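Local coordinates for fucolectin-related protein (Streptococcus pneumoniae, PDB 2WMF) that probably hydrolyses blood group antigen glycans of the host, as the catalytic module of a family 98 glycoside hydrolase, at residues Q28-T32 and Y140-K144; S430-Y434 and V446-Y451; M450-T455 and E472-L477. All blocks are in the same frame, centred on the assembly; numbering follows the deposited sequence.

Interaction 1 of 3, residues Q28-T32 and Y140-K144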
ATOM      1  N   GLN A  28     -16.291  22.406   5.304  1.00 20.04           N
ATOM      2  CA  GLN A  28     -15.338  21.603   6.048  1.00 19.30           C
ATOM      3  C   GLN A  28     -15.181  20.262   5.340  1.00 17.49           C
ATOM      4  O   GLN A  28     -16.129  19.745   4.754  1.00 17.07           O
ATOM      5  CB  GLN A  28     -15.774  21.402   7.476  1.00 19.70           C
ATOM      6  CG  GLN A  28     -14.784  20.567   8.304  1.00 20.05           C
ATOM      7  CD  GLN A  28     -15.217  20.432   9.712  1.00 19.60           C
ATOM      8  OE1 GLN A  28     -16.361  20.622  10.002  1.00 19.72           O
ATOM      9  NE2 GLN A  28     -14.296  20.095  10.602  1.00 19.03           N
ATOM     10  N   MET A  29     -13.959  19.757   5.359  1.00 16.49           N
ATOM     11  CA  MET A  29     -13.694  18.460   4.776  1.00 15.00           C
ATOM     12  C   MET A  29     -14.442  17.385   5.574  1.00 14.05           C
ATOM     13  O   MET A  29     -14.514  17.401   6.828  1.00 14.33           O
ATOM     14  CB  MET A  29     -12.199  18.202   4.731  1.00 15.15           C
ATOM     15  CG  MET A  29     -11.417  19.170   3.863  1.00 15.83           C
ATOM     16  SD  MET A  29     -11.863  19.111   2.126  1.00 16.23           S
ATOM     17  CE  MET A  29     -11.399  17.418   1.679  1.00 15.10           C
ATOM     18  N   ARG A  30     -15.008  16.443   4.831  1.00 11.14           N
ATOM     19  CA  ARG A  30     -15.722  15.326   5.431  1.00 10.94           C
ATOM     20  C   ARG A  30     -14.826  14.270   6.093  1.00 10.32           C
ATOM     21  O   ARG A  30     -15.286  13.534   6.948  1.00 12.28           O
ATOM     22  CB  ARG A  30     -16.607  14.652   4.376  1.00 10.29           C
ATOM     23  CG  ARG A  30     -17.725  15.548   3.856  1.00 11.23           C
ATOM     24  CD  ARG A  30     -18.735  14.783   2.934  1.00 10.73           C
ATOM     25  NE  ARG A  30     -19.845  15.672   2.545  1.00 12.16           N
ATOM     26  CZ  ARG A  30     -21.117  15.327   2.422  1.00 12.22           C
ATOM     27  NH1 ARG A  30     -21.542  14.103   2.575  1.00 11.74           N
ATOM     28  NH2 ARG A  30     -22.006  16.283   2.179  1.00 11.97           N
ATOM     29  N   THR A  31     -13.587  14.199   5.614  1.00 10.21           N
ATOM     30  CA  THR A  31     -12.532  13.330   6.152  1.00  9.53           C
ATOM     31  C   THR A  31     -11.260  14.165   6.214  1.00 10.11           C
ATOM     32  O   THR A  31     -10.975  14.894   5.270  1.00 10.10           O
ATOM     33  CB  THR A  31     -12.285  12.096   5.239  1.00  9.63           C
ATOM     34  OG1 THR A  31     -13.536  11.477   4.911  1.00 10.64           O
ATOM     35  CG2 THR A  31     -11.312  11.096   5.929  1.00 10.11           C
ATOM     36  N   THR A  32     -10.529  14.089   7.329  1.00 10.65           N
ATOM     37  CA  THR A  32      -9.232  14.707   7.468  1.00 10.23           C
ATOM     38  C   THR A  32      -8.207  13.628   7.080  1.00 10.09           C
ATOM     39  O   THR A  32      -8.120  12.586   7.727  1.00 10.64           O
ATOM     40  CB  THR A  32      -8.999  15.190   8.888  1.00 11.51           C
ATOM     41  OG1 THR A  32      -9.934  16.238   9.160  1.00 14.27           O
ATOM     42  CG2 THR A  32      -7.602  15.698   9.078  1.00 12.69           C
ATOM     43  N   TYR A 140     -26.714  12.498   2.557  1.00 14.68           N
ATOM     44  CA  TYR A 140     -26.015  11.544   3.402  1.00 15.02           C
ATOM     45  C   TYR A 140     -24.693  12.116   3.938  1.00 14.12           C
ATOM     46  O   TYR A 140     -23.696  12.210   3.195  1.00 13.80           O
ATOM     47  CB  TYR A 140     -25.735  10.262   2.605  1.00 14.47           C
ATOM     48  CG  TYR A 140     -26.986   9.526   2.173  1.00 14.49           C
ATOM     49  CD1 TYR A 140     -27.785   8.870   3.129  1.00 14.41           C
ATOM     50  CD2 TYR A 140     -27.433   9.563   0.849  1.00 13.91           C
ATOM     51  CE1 TYR A 140     -28.936   8.218   2.766  1.00 14.29           C
ATOM     52  CE2 TYR A 140     -28.618   8.901   0.469  1.00 13.33           C
ATOM     53  CZ  TYR A 140     -29.362   8.242   1.457  1.00 14.35           C
ATOM     54  OH  TYR A 140     -30.510   7.590   1.113  1.00 16.56           O
ATOM     55  N   SER A 141     -24.667  12.438   5.230  1.00 13.54           N
ATOM     56  CA  SER A 141     -23.439  12.899   5.874  1.00 13.71           C
ATOM     57  C   SER A 141     -22.352  11.790   5.903  1.00 13.06           C
ATOM     58  O   SER A 141     -21.166  12.095   5.978  1.00 14.08           O
ATOM     59  CB  SER A 141     -23.712  13.414   7.308  1.00 14.58           C
ATOM     60  OG  SER A 141     -24.159  12.397   8.160  1.00 14.90           O
ATOM     61  N   VAL A 142     -22.780  10.528   5.886  1.00 12.35           N
ATOM     62  CA  VAL A 142     -21.800   9.395   5.879  1.00 11.63           C
ATOM     63  C   VAL A 142     -21.088   9.228   4.528  1.00 11.28           C
ATOM     64  O   VAL A 142     -20.092   8.516   4.463  1.00 10.79           O
ATOM     65  CB  VAL A 142     -22.414   8.028   6.285  1.00 12.54           C
ATOM     66  CG1 VAL A 142     -22.917   8.053   7.743  1.00 11.64           C
ATOM     67  CG2 VAL A 142     -23.479   7.593   5.330  1.00 12.81           C
ATOM     68  N   LEU A 143     -21.591   9.848   3.470  1.00 11.38           N
ATOM     69  CA  LEU A 143     -20.971   9.710   2.149  1.00 10.52           C
ATOM     70  C   LEU A 143     -19.736  10.615   2.105  1.00 11.11           C
ATOM     71  O   LEU A 143     -19.852  11.813   1.997  1.00 11.23           O
ATOM     72  CB  LEU A 143     -21.949  10.034   1.029  1.00 11.12           C
ATOM     73  CG  LEU A 143     -21.388   9.916  -0.399  1.00 11.56           C
ATOM     74  CD1 LEU A 143     -20.748   8.503  -0.629  1.00 12.38           C
ATOM     75  CD2 LEU A 143     -22.414  10.278  -1.509  1.00 12.13           C
ATOM     76  N   LYS A 144     -18.555   9.999   2.128  1.00 10.30           N
ATOM     77  CA  LYS A 144     -17.290  10.713   2.235  1.00 10.02           C
ATOM     78  C   LYS A 144     -16.596  10.950   0.908  1.00  9.29           C
ATOM     79  O   LYS A 144     -15.685  11.770   0.829  1.00  9.62           O
ATOM     80  CB  LYS A 144     -16.321   9.979   3.202  1.00 10.44           C
ATOM     81  CG  LYS A 144     -16.902   9.726   4.595  1.00 11.72           C
ATOM     82  CD  LYS A 144     -17.264  11.072   5.245  1.00 15.68           C
ATOM     83  CE  LYS A 144     -17.535  10.921   6.706  1.00 20.31           C
ATOM     84  NZ  LYS A 144     -18.517   9.943   6.858  1.00 25.89           N
TER
HETATM   85  O   HOH W   1     -13.967  12.829   2.618  1.00 11.24           O

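Interaction 2 of 3, residues S430-Y434 and V446-Y451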
ATOM      1  N   SER A 430      14.813   7.324  11.895  1.00  7.74           N
ATOM      2  CA  SER A 430      14.509   5.898  11.848  1.00  6.99           C
ATOM      3  C   SER A 430      15.110   5.178  10.623  1.00  6.69           C
ATOM      4  O   SER A 430      15.369   5.806   9.583  1.00  7.38           O
ATOM      5  CB  SER A 430      13.012   5.661  11.809  1.00  8.52           C
ATOM      6  OG  SER A 430      12.347   6.232  12.906  1.00  7.97           O
ATOM      7  N   TRP A 431      15.293   3.866  10.779  1.00  7.47           N
ATOM      8  CA  TRP A 431      15.564   2.964   9.689  1.00  7.24           C
ATOM      9  C   TRP A 431      14.315   2.135   9.425  1.00  6.15           C
ATOM     10  O   TRP A 431      13.731   1.567  10.353  1.00  7.68           O
ATOM     11  CB  TRP A 431      16.700   1.982  10.051  1.00  7.60           C
ATOM     12  CG  TRP A 431      18.097   2.541   9.991  1.00  7.86           C
ATOM     13  CD1 TRP A 431      18.975   2.746  11.067  1.00  9.24           C
ATOM     14  CD2 TRP A 431      18.821   2.843   8.816  1.00  7.86           C
ATOM     15  NE1 TRP A 431      20.194   3.199  10.598  1.00  9.10           N
ATOM     16  CE2 TRP A 431      20.154   3.235   9.219  1.00  9.75           C
ATOM     17  CE3 TRP A 431      18.513   2.791   7.459  1.00  9.23           C
ATOM     18  CZ2 TRP A 431      21.132   3.561   8.307  1.00  8.73           C
ATOM     19  CZ3 TRP A 431      19.518   3.110   6.551  1.00  9.09           C
ATOM     20  CH2 TRP A 431      20.797   3.517   6.983  1.00 10.99           C
ATOM     21  N   TYR A 432      13.949   2.035   8.144  1.00  6.59           N
ATOM     22  CA  TYR A 432      12.859   1.183   7.650  1.00  7.43           C
ATOM     23  C   TYR A 432      13.524   0.067   6.797  1.00  7.45           C
ATOM     24  O   TYR A 432      14.270   0.357   5.857  1.00  8.31           O
ATOM     25  CB  TYR A 432      11.840   1.985   6.818  1.00  7.79           C
ATOM     26  CG  TYR A 432      10.927   2.768   7.719  1.00  7.47           C
ATOM     27  CD1 TYR A 432       9.708   2.228   8.100  1.00  8.01           C
ATOM     28  CD2 TYR A 432      11.335   3.964   8.316  1.00  9.00           C
ATOM     29  CE1 TYR A 432       8.891   2.848   9.031  1.00  8.27           C
ATOM     30  CE2 TYR A 432      10.511   4.626   9.271  1.00  7.10           C
ATOM     31  CZ  TYR A 432       9.298   4.077   9.633  1.00  8.74           C
ATOM     32  OH  TYR A 432       8.500   4.705  10.578  1.00  9.32           O
ATOM     33  N   ILE A 433      13.244  -1.188   7.140  1.00  7.87           N
ATOM     34  CA  ILE A 433      14.033  -2.325   6.690  1.00  7.80           C
ATOM     35  C   ILE A 433      13.123  -3.487   6.263  1.00  7.05           C
ATOM     36  O   ILE A 433      12.113  -3.762   6.916  1.00  7.63           O
ATOM     37  CB  ILE A 433      14.914  -2.845   7.853  1.00  8.16           C
ATOM     38  CG1 ILE A 433      15.802  -1.727   8.408  1.00  9.15           C
ATOM     39  CG2 ILE A 433      15.712  -4.059   7.456  1.00  8.76           C
ATOM     40  CD1 ILE A 433      15.825  -1.714   9.907  1.00  9.02           C
ATOM     41  N   TYR A 434      13.517  -4.199   5.215  1.00  7.18           N
ATOM     42  CA  TYR A 434      12.933  -5.505   4.908  1.00  7.50           C
ATOM     43  C   TYR A 434      13.838  -6.384   4.055  1.00  7.23           C
ATOM     44  O   TYR A 434      14.774  -5.930   3.413  1.00  7.09           O
ATOM     45  CB  TYR A 434      11.525  -5.411   4.330  1.00  7.71           C
ATOM     46  CG  TYR A 434      11.243  -4.610   3.068  1.00  8.80           C
ATOM     47  CD1 TYR A 434      11.821  -4.952   1.836  1.00  8.00           C
ATOM     48  CD2 TYR A 434      10.341  -3.514   3.079  1.00  8.23           C
ATOM     49  CE1 TYR A 434      11.554  -4.217   0.684  1.00  7.09           C
ATOM     50  CE2 TYR A 434      10.032  -2.812   1.922  1.00  8.29           C
ATOM     51  CZ  TYR A 434      10.620  -3.160   0.712  1.00  8.55           C
ATOM     52  OH  TYR A 434      10.294  -2.494  -0.448  1.00  8.48           O
ATOM     53  N   VAL A 446      21.631  -6.703   6.845  1.00  8.33           N
ATOM     54  CA  VAL A 446      22.018  -5.326   6.803  1.00  8.99           C
ATOM     55  C   VAL A 446      22.867  -5.011   8.015  1.00  8.38           C
ATOM     56  O   VAL A 446      22.651  -5.551   9.105  1.00  9.83           O
ATOM     57  CB  VAL A 446      20.795  -4.364   6.711  1.00  9.22           C
ATOM     58  CG1 VAL A 446      19.997  -4.606   5.387  1.00 10.47           C
ATOM     59  CG2 VAL A 446      19.861  -4.415   7.901  1.00  8.83           C
ATOM     60  N   MET A 447      23.820  -4.117   7.775  1.00  9.55           N
ATOM     61  CA  MET A 447      24.612  -3.477   8.844  1.00  8.60           C
ATOM     62  C   MET A 447      24.350  -1.990   8.706  1.00  9.04           C
ATOM     63  O   MET A 447      24.693  -1.384   7.706  1.00  9.54           O
ATOM     64  CB  MET A 447      26.108  -3.770   8.677  1.00 10.53           C
ATOM     65  CG  MET A 447      26.921  -3.290   9.845  1.00 12.76           C
ATOM     66  SD  MET A 447      27.239  -1.529   9.989  1.00 20.32           S
ATOM     67  CE  MET A 447      27.936  -1.013   8.382  1.00 19.96           C
ATOM     68  N   LEU A 448      23.702  -1.447   9.739  1.00  8.95           N
ATOM     69  CA  LEU A 448      23.200  -0.092   9.774  1.00  8.95           C
ATOM     70  C   LEU A 448      24.000   0.784  10.748  1.00  8.12           C
ATOM     71  O   LEU A 448      23.894   0.641  11.968  1.00  9.10           O
ATOM     72  CB  LEU A 448      21.746  -0.137  10.226  1.00  8.89           C
ATOM     73  CG  LEU A 448      20.756  -1.066   9.539  1.00  7.67           C
ATOM     74  CD1 LEU A 448      19.369  -1.047  10.210  1.00 10.99           C
ATOM     75  CD2 LEU A 448      20.665  -0.769   8.041  1.00  9.50           C
ATOM     76  N   PRO A 449      24.798   1.709  10.200  1.00  9.55           N
ATOM     77  CA  PRO A 449      25.380   2.751  11.062  1.00  9.49           C
ATOM     78  C   PRO A 449      24.240   3.466  11.783  1.00  9.97           C
ATOM     79  O   PRO A 449      23.136   3.615  11.234  1.00 10.23           O
ATOM     80  CB  PRO A 449      26.039   3.712  10.066  1.00 10.97           C
ATOM     81  CG  PRO A 449      26.261   2.910   8.803  1.00 11.71           C
ATOM     82  CD  PRO A 449      25.088   1.952   8.780  1.00 10.49           C
ATOM     83  N   MET A 450      24.506   3.910  13.003  1.00  9.23           N
ATOM     84  CA  MET A 450      23.483   4.583  13.788  1.00  9.31           C
ATOM     85  C   MET A 450      23.883   6.042  14.001  1.00  8.91           C
ATOM     86  O   MET A 450      25.044   6.409  13.861  1.00  9.73           O
ATOM     87  CB  MET A 450      23.261   3.841  15.114  1.00  9.37           C
ATOM     88  CG  MET A 450      22.726   2.358  14.909  1.00 12.07           C
ATOM     89  SD  MET A 450      21.090   2.307  14.118  1.00 11.17           S
ATOM     90  CE  MET A 450      20.102   2.459  15.617  1.00 13.30           C
ATOM     91  N   TYR A 451      22.878   6.875  14.259  1.00  7.59           N
ATOM     92  CA  TYR A 451      23.041   8.346  14.209  1.00  8.29           C
ATOM     93  C   TYR A 451      23.028   8.971  15.602  1.00  8.85           C
ATOM     94  O   TYR A 451      23.144  10.187  15.741  1.00  9.46           O
ATOM     95  CB  TYR A 451      21.959   8.973  13.327  1.00  8.39           C
ATOM     96  CG  TYR A 451      22.050   8.628  11.825  1.00  9.35           C
ATOM     97  CD1 TYR A 451      22.223   9.624  10.867  1.00  9.78           C
ATOM     98  CD2 TYR A 451      21.926   7.291  11.381  1.00  7.97           C
ATOM     99  CE1 TYR A 451      22.272   9.336   9.491  1.00  8.37           C
ATOM    100  CE2 TYR A 451      21.967   6.991  10.001  1.00  8.50           C
ATOM    101  CZ  TYR A 451      22.167   7.996   9.072  1.00 10.81           C
ATOM    102  OH  TYR A 451      22.217   7.690   7.715  1.00 10.45           O
TER

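Interaction 3 of 3, residues M450-T455 and E472-L477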
ATOM      1  N   MET A 450      24.506   3.910  13.003  1.00  9.23           N
ATOM      2  CA  MET A 450      23.483   4.583  13.788  1.00  9.31           C
ATOM      3  C   MET A 450      23.883   6.042  14.001  1.00  8.91           C
ATOM      4  O   MET A 450      25.044   6.409  13.861  1.00  9.73           O
ATOM      5  CB  MET A 450      23.261   3.841  15.114  1.00  9.37           C
ATOM      6  CG  MET A 450      22.726   2.358  14.909  1.00 12.07           C
ATOM      7  SD  MET A 450      21.090   2.307  14.118  1.00 11.17           S
ATOM      8  CE  MET A 450      20.102   2.459  15.617  1.00 13.30           C
ATOM      9  N   TYR A 451      22.878   6.875  14.259  1.00  7.59           N
ATOM     10  CA  TYR A 451      23.041   8.346  14.209  1.00  8.29           C
ATOM     11  C   TYR A 451      23.028   8.971  15.602  1.00  8.85           C
ATOM     12  O   TYR A 451      23.144  10.187  15.741  1.00  9.46           O
ATOM     13  CB  TYR A 451      21.959   8.973  13.327  1.00  8.39           C
ATOM     14  CG  TYR A 451      22.050   8.628  11.825  1.00  9.35           C
ATOM     15  CD1 TYR A 451      22.223   9.624  10.867  1.00  9.78           C
ATOM     16  CD2 TYR A 451      21.926   7.291  11.381  1.00  7.97           C
ATOM     17  CE1 TYR A 451      22.272   9.336   9.491  1.00  8.37           C
ATOM     18  CE2 TYR A 451      21.967   6.991  10.001  1.00  8.50           C
ATOM     19  CZ  TYR A 451      22.167   7.996   9.072  1.00 10.81           C
ATOM     20  OH  TYR A 451      22.217   7.690   7.715  1.00 10.45           O
ATOM     21  N   THR A 452      22.930   8.124  16.612  1.00  8.41           N
ATOM     22  CA  THR A 452      23.061   8.504  18.026  1.00  8.11           C
ATOM     23  C   THR A 452      24.075   7.556  18.674  1.00  8.79           C
ATOM     24  O   THR A 452      24.411   6.502  18.132  1.00 10.20           O
ATOM     25  CB  THR A 452      21.739   8.366  18.789  1.00  7.88           C
ATOM     26  OG1 THR A 452      21.321   6.981  18.821  1.00  9.21           O
ATOM     27  CG2 THR A 452      20.635   9.237  18.157  1.00  9.73           C
ATOM     28  N   ASN A 453      24.541   7.897  19.860  1.00  9.65           N
ATOM     29  CA  ASN A 453      25.462   7.016  20.587  1.00  9.95           C
ATOM     30  C   ASN A 453      24.754   5.979  21.498  1.00 10.90           C
ATOM     31  O   ASN A 453      25.433   5.362  22.365  1.00 11.53           O
ATOM     32  CB  ASN A 453      26.517   7.833  21.321  1.00 10.95           C
ATOM     33  CG  ASN A 453      25.986   8.488  22.572  1.00 10.72           C
ATOM     34  OD1 ASN A 453      24.764   8.530  22.784  1.00 12.83           O
ATOM     35  ND2 ASN A 453      26.897   9.026  23.430  1.00 11.58           N
ATOM     36  N   ASN A 454      23.450   5.713  21.270  1.00 10.98           N
ATOM     37  CA  ASN A 454      22.769   4.550  21.906  1.00 11.66           C
ATOM     38  C   ASN A 454      23.560   3.256  21.577  1.00 11.50           C
ATOM     39  O   ASN A 454      23.758   2.390  22.445  1.00 14.13           O
ATOM     40  CB  ASN A 454      21.307   4.455  21.475  1.00 11.27           C
ATOM     41  CG  ASN A 454      20.460   5.591  22.024  1.00 11.25           C
ATOM     42  OD1 ASN A 454      19.929   6.437  21.265  1.00 15.14           O
ATOM     43  ND2 ASN A 454      20.333   5.643  23.346  1.00  9.69           N
ATOM     44  N   THR A 455      23.996   3.169  20.319  1.00 11.81           N
ATOM     45  CA  THR A 455      24.871   2.107  19.812  1.00 12.17           C
ATOM     46  C   THR A 455      25.608   2.606  18.589  1.00 12.43           C
ATOM     47  O   THR A 455      25.170   3.516  17.925  1.00 13.81           O
ATOM     48  CB  THR A 455      24.059   0.803  19.545  1.00 12.20           C
ATOM     49  OG1 THR A 455      24.949  -0.330  19.507  1.00 14.90           O
ATOM     50  CG2 THR A 455      23.259   0.900  18.297  1.00 13.26           C
ATOM     51  N   GLU A 472      15.475   5.835  16.542  1.00  7.09           N
ATOM     52  CA  GLU A 472      16.460   6.346  17.493  1.00  8.35           C
ATOM     53  C   GLU A 472      15.878   7.536  18.238  1.00  8.23           C
ATOM     54  O   GLU A 472      15.735   8.625  17.678  1.00  8.41           O
ATOM     55  CB  GLU A 472      17.736   6.747  16.774  1.00  9.58           C
ATOM     56  CG  GLU A 472      18.365   5.607  15.960  1.00  9.07           C
ATOM     57  CD  GLU A 472      19.788   5.958  15.503  1.00  9.85           C
ATOM     58  OE1 GLU A 472      20.666   5.995  16.387  1.00 10.79           O
ATOM     59  OE2 GLU A 472      20.042   6.194  14.292  1.00  9.01           O
ATOM     60  N   ASN A 473      15.521   7.316  19.505  1.00  8.92           N
ATOM     61  CA  ASN A 473      15.187   8.405  20.412  1.00  8.66           C
ATOM     62  C   ASN A 473      16.490   8.881  21.015  1.00  8.98           C
ATOM     63  O   ASN A 473      17.540   8.269  20.793  1.00  9.35           O
ATOM     64  CB  ASN A 473      14.195   7.946  21.466  1.00 10.13           C
ATOM     65  CG  ASN A 473      12.844   7.581  20.856  1.00 11.15           C
ATOM     66  OD1 ASN A 473      12.316   6.455  21.070  1.00 15.78           O
ATOM     67  ND2 ASN A 473      12.256   8.528  20.130  1.00  9.48           N
ATOM     68  N   PRO A 474      16.451  10.011  21.735  1.00  9.09           N
ATOM     69  CA  PRO A 474      17.698  10.457  22.333  1.00  8.79           C
ATOM     70  C   PRO A 474      18.456   9.430  23.176  1.00  8.42           C
ATOM     71  O   PRO A 474      19.665   9.292  23.035  1.00  8.80           O
ATOM     72  CB  PRO A 474      17.267  11.686  23.163  1.00  8.46           C
ATOM     73  CG  PRO A 474      16.147  12.288  22.346  1.00  8.47           C
ATOM     74  CD  PRO A 474      15.366  11.018  21.908  1.00  8.89           C
ATOM     75  N   ASN A 475      17.730   8.686  24.001  1.00  8.46           N
ATOM     76  CA  ASN A 475      18.364   7.785  24.961  1.00  8.91           C
ATOM     77  C   ASN A 475      17.814   6.371  24.991  1.00  9.23           C
ATOM     78  O   ASN A 475      18.104   5.628  25.914  1.00  9.93           O
ATOM     79  CB  ASN A 475      18.382   8.421  26.347  1.00  9.66           C
ATOM     80  CG  ASN A 475      19.357   9.564  26.421  1.00  9.54           C
ATOM     81  OD1 ASN A 475      20.585   9.386  26.743  1.00 14.33           O
ATOM     82  ND2 ASN A 475      18.875  10.717  26.097  1.00  7.41           N
ATOM     83  N   ASN A 476      17.081   5.995  23.929  1.00  8.95           N
ATOM     84  CA  ASN A 476      16.683   4.620  23.740  1.00  9.20           C
ATOM     85  C   ASN A 476      16.469   4.374  22.268  1.00  9.70           C
ATOM     86  O   ASN A 476      16.364   5.305  21.475  1.00  9.78           O
ATOM     87  CB  ASN A 476      15.424   4.310  24.546  1.00  9.50           C
ATOM     88  CG  ASN A 476      14.217   5.079  24.041  1.00 11.10           C
ATOM     89  OD1 ASN A 476      13.688   4.765  22.970  1.00 11.49           O
ATOM     90  ND2 ASN A 476      13.782   6.107  24.788  1.00 12.56           N
ATOM     91  N   LEU A 477      16.438   3.095  21.931  1.00  9.58           N
ATOM     92  CA  LEU A 477      16.033   2.613  20.614  1.00  9.30           C
ATOM     93  C   LEU A 477      14.688   1.895  20.730  1.00 10.46           C
ATOM     94  O   LEU A 477      14.506   1.064  21.650  1.00 10.24           O
ATOM     95  CB  LEU A 477      17.086   1.646  20.088  1.00 10.20           C
ATOM     96  CG  LEU A 477      18.502   2.143  19.843  1.00 10.60           C
ATOM     97  CD1 LEU A 477      19.331   0.927  19.381  1.00 13.76           C
ATOM     98  CD2 LEU A 477      18.567   3.338  18.915  1.00 13.30           C
TER
HETATM   99  O   HOH W   2      22.238   4.136  18.191  1.00 17.34           O

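Interaction 1 of 3, residues Q28-T32 and Y140-K144
Arg30 NH1 is gripped by two backbone carbonyls of the turn that leads into strand 143-149. It donates to Tyr140 O at 2.9 Å and to Leu143 O at 2.9 Å. Neither bond is straight: the N-H...O angles are 131° and 143°. Tyr140 O lies in the guanidinium plane, at the edge of the group. Leu143 O is tilted from that plane. The two carbonyls are the ends of a type I beta turn, closed by Leu143 N to Tyr140 O. Tyr140 O therefore accepts from two donors, Arg30 NH1 and Leu143 N, which come from opposite faces of its plane. The arginine chain runs extended from CG to NE, which carries the guanidinium to the turn. Outside the contact, Arg30 NE bonds Tyr173 O and Arg30 NH2 bonds Phe137 O, so carbonyls hold all three nitrogens.

Lys144 lies against the other end of Arg30. Lys144 CD packs on Arg30 CB at 3.7 Å, and Lys144 CE comes near Arg30 O. The lysine bends back so that NZ bonds Val142 O at 3.2 Å, from above the carbonyl plane. Thr31 OG1 touches Lys144 CB, and one water joins Thr31 OG1 to Lys144 O, 2.7 Å from each.

The contact fastens the loop that precedes the first barrel strand, 39-45, to the start of the fourth strand of the (beta/alpha)8 barrel. The partners named for the guanidinium are neutral carbonyls. Four of them take its N-H groups, which fixes its rotation and ties the loop to the turn.

Interaction 2 of 3, residues S430-Y434 and V446-Y451
Leu448 packs over one face of the Trp431 indole, between the two antiparallel sheets of a beta-sandwich in the C-terminal region. Strands 430-434 and 446-449 belong to different sheets. Their axes run 9.8 Å apart and nearly antiparallel, at 167°, so side chains fill the gap.

The tight part is apolar. Leu448 CB makes a CH-pi contact with the five-membered ring of Trp431, 4.0 Å from the centroid, and Leu448 CD2 sits over the ring system. Leu448 CD1 also meets Ile433 CD1 tip to tip at 3.6 Å. Beyond it, Ile433 CG2 touches Val446 CG2 more loosely, at 4.2 Å. With CG of Trp431 anti to the carbonyl carbon (chi1 -77°), the indole is carried across the gap to the other strand.

The opposite end of the contact, past Leu448, is more open. Pro449 and Met450 are partly exposed and Tyr451 is exposed. Met450 SD stands at the indole edge, 3.7 Å from Trp431 CD1, a Met-aromatic contact. Trp431 CZ2 lies in the plane of the Tyr451 ring, at its edge. Arg426 makes cation-pi contacts with both Trp431 and Tyr451.

One polar bond anchors this side. Trp431 NE1 donates to Pro449 O at 3.0 Å, with the oxygen in the indole plane and an N-H...O angle of 145°.

Interaction 3 of 3, residues M450-T455 and E472-L477
Between Met450-Thr455 and Glu472-Leu477 the CA atoms nearest each other are those of Asn454 and Asn475, 6.3 Å apart; the two segments are connecting loops at one end of the beta-sandwich. Asn473 N bonds Asn476 O and closes the 472-477 loop as a beta-hairpin turn between strands 467-472 and 477-482.

The carboxylate of Glu472 is the polar centre. Its OE2 takes the N-H of Tyr451 at 2.9 Å through the syn lone pair, at an angle of 156°. Tyr451 N has a second, weak bond to Glu472 OE1. That OE1 takes the hydroxyl of Thr452 at 2.7 Å on the anti side, somewhat out of the carboxylate plane. Thr452 OG1 sits between its own backbone N and carbonyl carbon (chi1 64°), where it meets this oxygen. Thr452 N adds a weak bond to OE1. A water accepts from Thr455 N and probably donates to Glu472 OE1, tying the far end of the loop to the same oxygen. Arg426 forms a salt bridge with Glu472 OE2. Arginine and N-H donors together would favour the ionised carboxylate.

Met450 CE lies 3.5 Å from Glu472 CD and also touches Glu472 CG, where the two side chains meet at a slant. The same Met450 methyl forms an apolar pair with Leu477, and Asn454 packs beside it. Leu477 CD2 is 3.9 Å from Asn454 CB and 3.7 Å from Met450 CE.

Interactions 2 and 3 are neighbours, with centres about 12 Å apart. They share Met450 and Tyr451, at the point where strand 444-449 passes into its loop. Met450 bridges them: its sulfur faces Trp431 and its methyl faces Glu472 and Leu477. Arg426 has partners in both. Interaction 2 joins the two sheets of the sandwich, and interaction 3 joins loops at its end. Interaction 1 stands apart on the barrel. Its centre is about 39 Å from that of interaction 2 and about 41 Å from that of interaction 3, and its nearest atoms are about 19 and 24 Å from theirs.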